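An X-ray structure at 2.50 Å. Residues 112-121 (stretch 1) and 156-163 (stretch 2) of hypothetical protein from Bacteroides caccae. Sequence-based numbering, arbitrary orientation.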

# COMPACT_ATOMS: atom_id res chain seq x y z
N GLN A 112 -11.66 -15.85 12.48
CA GLN A 112 -10.75 -15.66 11.36
C GLN A 112 -10.29 -17.02 10.84
O GLN A 112 -9.98 -17.91 11.62
CB GLN A 112 -9.54 -14.81 11.76
CG GLN A 112 -9.86 -13.33 11.83
CD GLN A 112 -8.67 -12.51 12.28
OE1 GLN A 112 -8.13 -11.71 11.52
NE2 GLN A 112 -8.26 -12.70 13.53
N THR A 113 -10.27 -17.16 9.52
CA THR A 113 -9.91 -18.41 8.88
C THR A 113 -8.39 -18.54 8.70
O THR A 113 -7.72 -17.54 8.45
CB THR A 113 -10.59 -18.51 7.51
OG1 THR A 113 -10.28 -17.34 6.75
CG2 THR A 113 -12.09 -18.61 7.67
N PRO A 114 -7.85 -19.76 8.82
CA PRO A 114 -6.40 -19.94 8.70
C PRO A 114 -5.91 -19.56 7.31
O PRO A 114 -6.57 -19.87 6.33
CB PRO A 114 -6.20 -21.44 8.96
CG PRO A 114 -7.51 -22.07 8.62
CD PRO A 114 -8.56 -21.05 8.93
N LYS A 115 -4.76 -18.90 7.23
CA LYS A 115 -4.26 -18.36 5.97
C LYS A 115 -3.25 -19.26 5.24
O LYS A 115 -2.89 -18.99 4.10
CB LYS A 115 -3.64 -16.98 6.19
CG LYS A 115 -4.54 -15.99 6.92
CD LYS A 115 -3.89 -14.61 7.02
CE LYS A 115 -4.12 -13.94 8.37
NZ LYS A 115 -5.56 -13.75 8.71
N ASP A 116 -2.80 -20.33 5.90
CA ASP A 116 -1.87 -21.27 5.27
C ASP A 116 -2.54 -22.05 4.14
O ASP A 116 -3.69 -22.48 4.28
CB ASP A 116 -1.26 -22.24 6.29
CG ASP A 116 -2.29 -23.19 6.90
OD1 ASP A 116 -3.24 -22.69 7.54
OD2 ASP A 116 -2.13 -24.42 6.76
N PHE A 117 -1.83 -22.23 3.04
CA PHE A 117 -2.37 -22.94 1.89
C PHE A 117 -2.43 -24.44 2.15
O PHE A 117 -1.48 -25.02 2.65
CB PHE A 117 -1.55 -22.64 0.62
CG PHE A 117 -2.04 -21.43 -0.11
CD1 PHE A 117 -1.58 -20.17 0.22
CD2 PHE A 117 -3.00 -21.56 -1.11
CE1 PHE A 117 -2.05 -19.05 -0.44
CE2 PHE A 117 -3.48 -20.44 -1.78
CZ PHE A 117 -3.00 -19.18 -1.44
N ARG A 118 -3.55 -25.04 1.78
CA ARG A 118 -3.81 -26.46 2.01
C ARG A 118 -4.31 -27.10 0.71
O ARG A 118 -4.98 -26.44 -0.09
CB ARG A 118 -4.85 -26.63 3.12
CG ARG A 118 -4.40 -26.02 4.44
CD ARG A 118 -5.45 -26.09 5.54
NE ARG A 118 -4.95 -25.48 6.76
CZ ARG A 118 -5.64 -25.36 7.89
NH1 ARG A 118 -6.89 -25.82 7.98
NH2 ARG A 118 -5.09 -24.78 8.95
N LEU A 119 -3.98 -28.37 0.51
CA LEU A 119 -4.35 -29.07 -0.71
C LEU A 119 -5.59 -29.93 -0.47
O LEU A 119 -5.64 -30.70 0.50
CB LEU A 119 -3.19 -29.94 -1.19
CG LEU A 119 -3.33 -30.54 -2.58
CD1 LEU A 119 -3.30 -29.46 -3.66
CD2 LEU A 119 -2.23 -31.56 -2.81
N TYR A 120 -6.57 -29.80 -1.36
CA TYR A 120 -7.84 -30.52 -1.24
C TYR A 120 -8.09 -31.36 -2.48
O TYR A 120 -7.85 -30.90 -3.59
CB TYR A 120 -8.99 -29.53 -1.05
CG TYR A 120 -8.86 -28.64 0.16
CD1 TYR A 120 -8.10 -27.48 0.12
CD2 TYR A 120 -9.51 -28.96 1.35
CE1 TYR A 120 -7.98 -26.67 1.23
CE2 TYR A 120 -9.39 -28.15 2.47
CZ TYR A 120 -8.62 -27.00 2.40
OH TYR A 120 -8.51 -26.20 3.51
N GLY A 121 -8.59 -32.57 -2.29
CA GLY A 121 -8.92 -33.46 -3.40
C GLY A 121 -10.42 -33.74 -3.50
O GLY A 121 -11.11 -33.78 -2.48
N VAL A 156 -11.67 -24.44 -8.10
CA VAL A 156 -10.61 -23.47 -7.92
C VAL A 156 -10.81 -22.71 -6.61
O VAL A 156 -11.87 -22.81 -5.99
CB VAL A 156 -10.58 -22.44 -9.07
CG1 VAL A 156 -10.27 -23.13 -10.38
CG2 VAL A 156 -11.89 -21.68 -9.16
N ASN A 157 -9.80 -21.95 -6.22
CA ASN A 157 -9.85 -21.16 -5.00
C ASN A 157 -9.55 -19.71 -5.29
O ASN A 157 -8.66 -19.40 -6.08
CB ASN A 157 -8.83 -21.68 -4.00
CG ASN A 157 -8.62 -20.73 -2.82
OD1 ASN A 157 -7.55 -20.12 -2.69
ND2 ASN A 157 -9.62 -20.60 -1.96
N LEU A 158 -10.31 -18.81 -4.67
CA LEU A 158 -9.93 -17.41 -4.61
C LEU A 158 -9.24 -17.21 -3.28
O LEU A 158 -9.82 -17.46 -2.24
CB LEU A 158 -11.14 -16.50 -4.72
CG LEU A 158 -10.85 -15.01 -4.60
CD1 LEU A 158 -9.83 -14.56 -5.64
CD2 LEU A 158 -12.14 -14.22 -4.74
N GLN A 159 -7.99 -16.76 -3.32
CA GLN A 159 -7.20 -16.68 -2.10
C GLN A 159 -7.93 -15.93 -0.99
O GLN A 159 -8.61 -14.94 -1.23
CB GLN A 159 -5.82 -16.06 -2.37
CG GLN A 159 -5.85 -14.64 -2.92
CD GLN A 159 -4.48 -13.95 -2.86
OE1 GLN A 159 -3.50 -14.53 -2.39
NE2 GLN A 159 -4.43 -12.71 -3.34
N LYS A 160 -7.80 -16.46 0.23
CA LYS A 160 -8.37 -15.88 1.46
C LYS A 160 -9.86 -16.09 1.67
O LYS A 160 -10.38 -15.68 2.70
CB LYS A 160 -8.03 -14.39 1.60
CG LYS A 160 -6.54 -14.09 1.54
CD LYS A 160 -6.29 -12.60 1.68
CE LYS A 160 -4.80 -12.29 1.65
NZ LYS A 160 -4.57 -10.82 1.66
N THR A 161 -10.55 -16.73 0.73
CA THR A 161 -11.98 -16.97 0.88
C THR A 161 -12.31 -18.16 1.77
O THR A 161 -13.43 -18.29 2.24
CB THR A 161 -12.66 -17.18 -0.48
OG1 THR A 161 -12.04 -18.27 -1.17
CG2 THR A 161 -12.55 -15.92 -1.31
N TYR A 162 -11.32 -19.03 2.00
CA TYR A 162 -11.50 -20.27 2.78
C TYR A 162 -12.71 -21.05 2.29
O TYR A 162 -13.64 -21.34 3.05
CB TYR A 162 -11.56 -19.99 4.29
CG TYR A 162 -11.29 -21.23 5.14
CD1 TYR A 162 -10.08 -21.91 5.03
CD2 TYR A 162 -12.22 -21.69 6.06
CE1 TYR A 162 -9.82 -23.04 5.80
CE2 TYR A 162 -11.97 -22.81 6.84
CZ TYR A 162 -10.76 -23.48 6.71
OH TYR A 162 -10.50 -24.59 7.48
N GLY A 163 -12.67 -21.37 1.01
CA GLY A 163 -13.68 -22.20 0.37
C GLY A 163 -13.33 -22.40 -1.09
O GLY A 163 -12.31 -21.88 -1.56
O HOH W 1 -12.04 -16.24 4.85

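The contact is modest, burying about 320 Å² summed over both sides, and no direct hydrogen bond crosses it. Stretch 1 runs as loop until a strand begins at Arg118; stretch 2 has no regular helix or strand, but a type II turn from Leu158 to Thr161 reverses its chain. Across the stretches, Thr113 CA and Tyr162 CA are 6.6 Å apart, whereas Tyr120 CA and Val156 CA are 10.1 Å apart. Thr161 N and OG1 both donate to Leu158 O, at 3.1 and 2.6 Å, closing that turn just ahead of Tyr162.

Tyr162 dominates the contact, with 106 Å² covered. Its CB points toward stretch 1, and its side chain meets four residues there. Pro114 lies over one face: its CD sits 4.1 Å from the centroid of the Tyr162 ring and 19° off the normal, the geometry of a CH-pi interaction, in which a polarised C-H meets the electron-rich face. Tyr162 CE1 also approaches Pro114 CG at 3.8 Å, an apolar contact. Thr113 CG2 reaches Tyr162 CD2 obliquely at 3.5 Å. Tyr120 OH lies 4.1 Å from Tyr162 CE1, oblique to the ring. Farther along, Arg118 NH1 lies 3.8 Å from Tyr162 OH, too far for a hydrogen bond; the guanidinium is instead engaged by Asp116, with Arg118 NE to Asp116 OD2 at 3.0 Å and 179° forming a salt bridge.

Thr113, with 46 Å² covered, also supplies the polar link. Its OG1 is 4.4 Å from Lys160 O, beyond direct bonding, but water 1 donates to both Thr113 OG1 and Lys160 O, each at 2.8 Å, and so bridges the gap.

Phe117 contributes 43 Å² at a separate site. Its CB points sideways, yet its ring end comes nearer (chi1 -88°, m): Phe117 CZ lies 4.3 Å from Gln159 CB, and Phe117 CE2 lies 4.2 Å from Asn157 OD1, both oblique to the ring. Asn157 is held independently, its ND2 donating to Gly163 O at 3.0 Å and 155°.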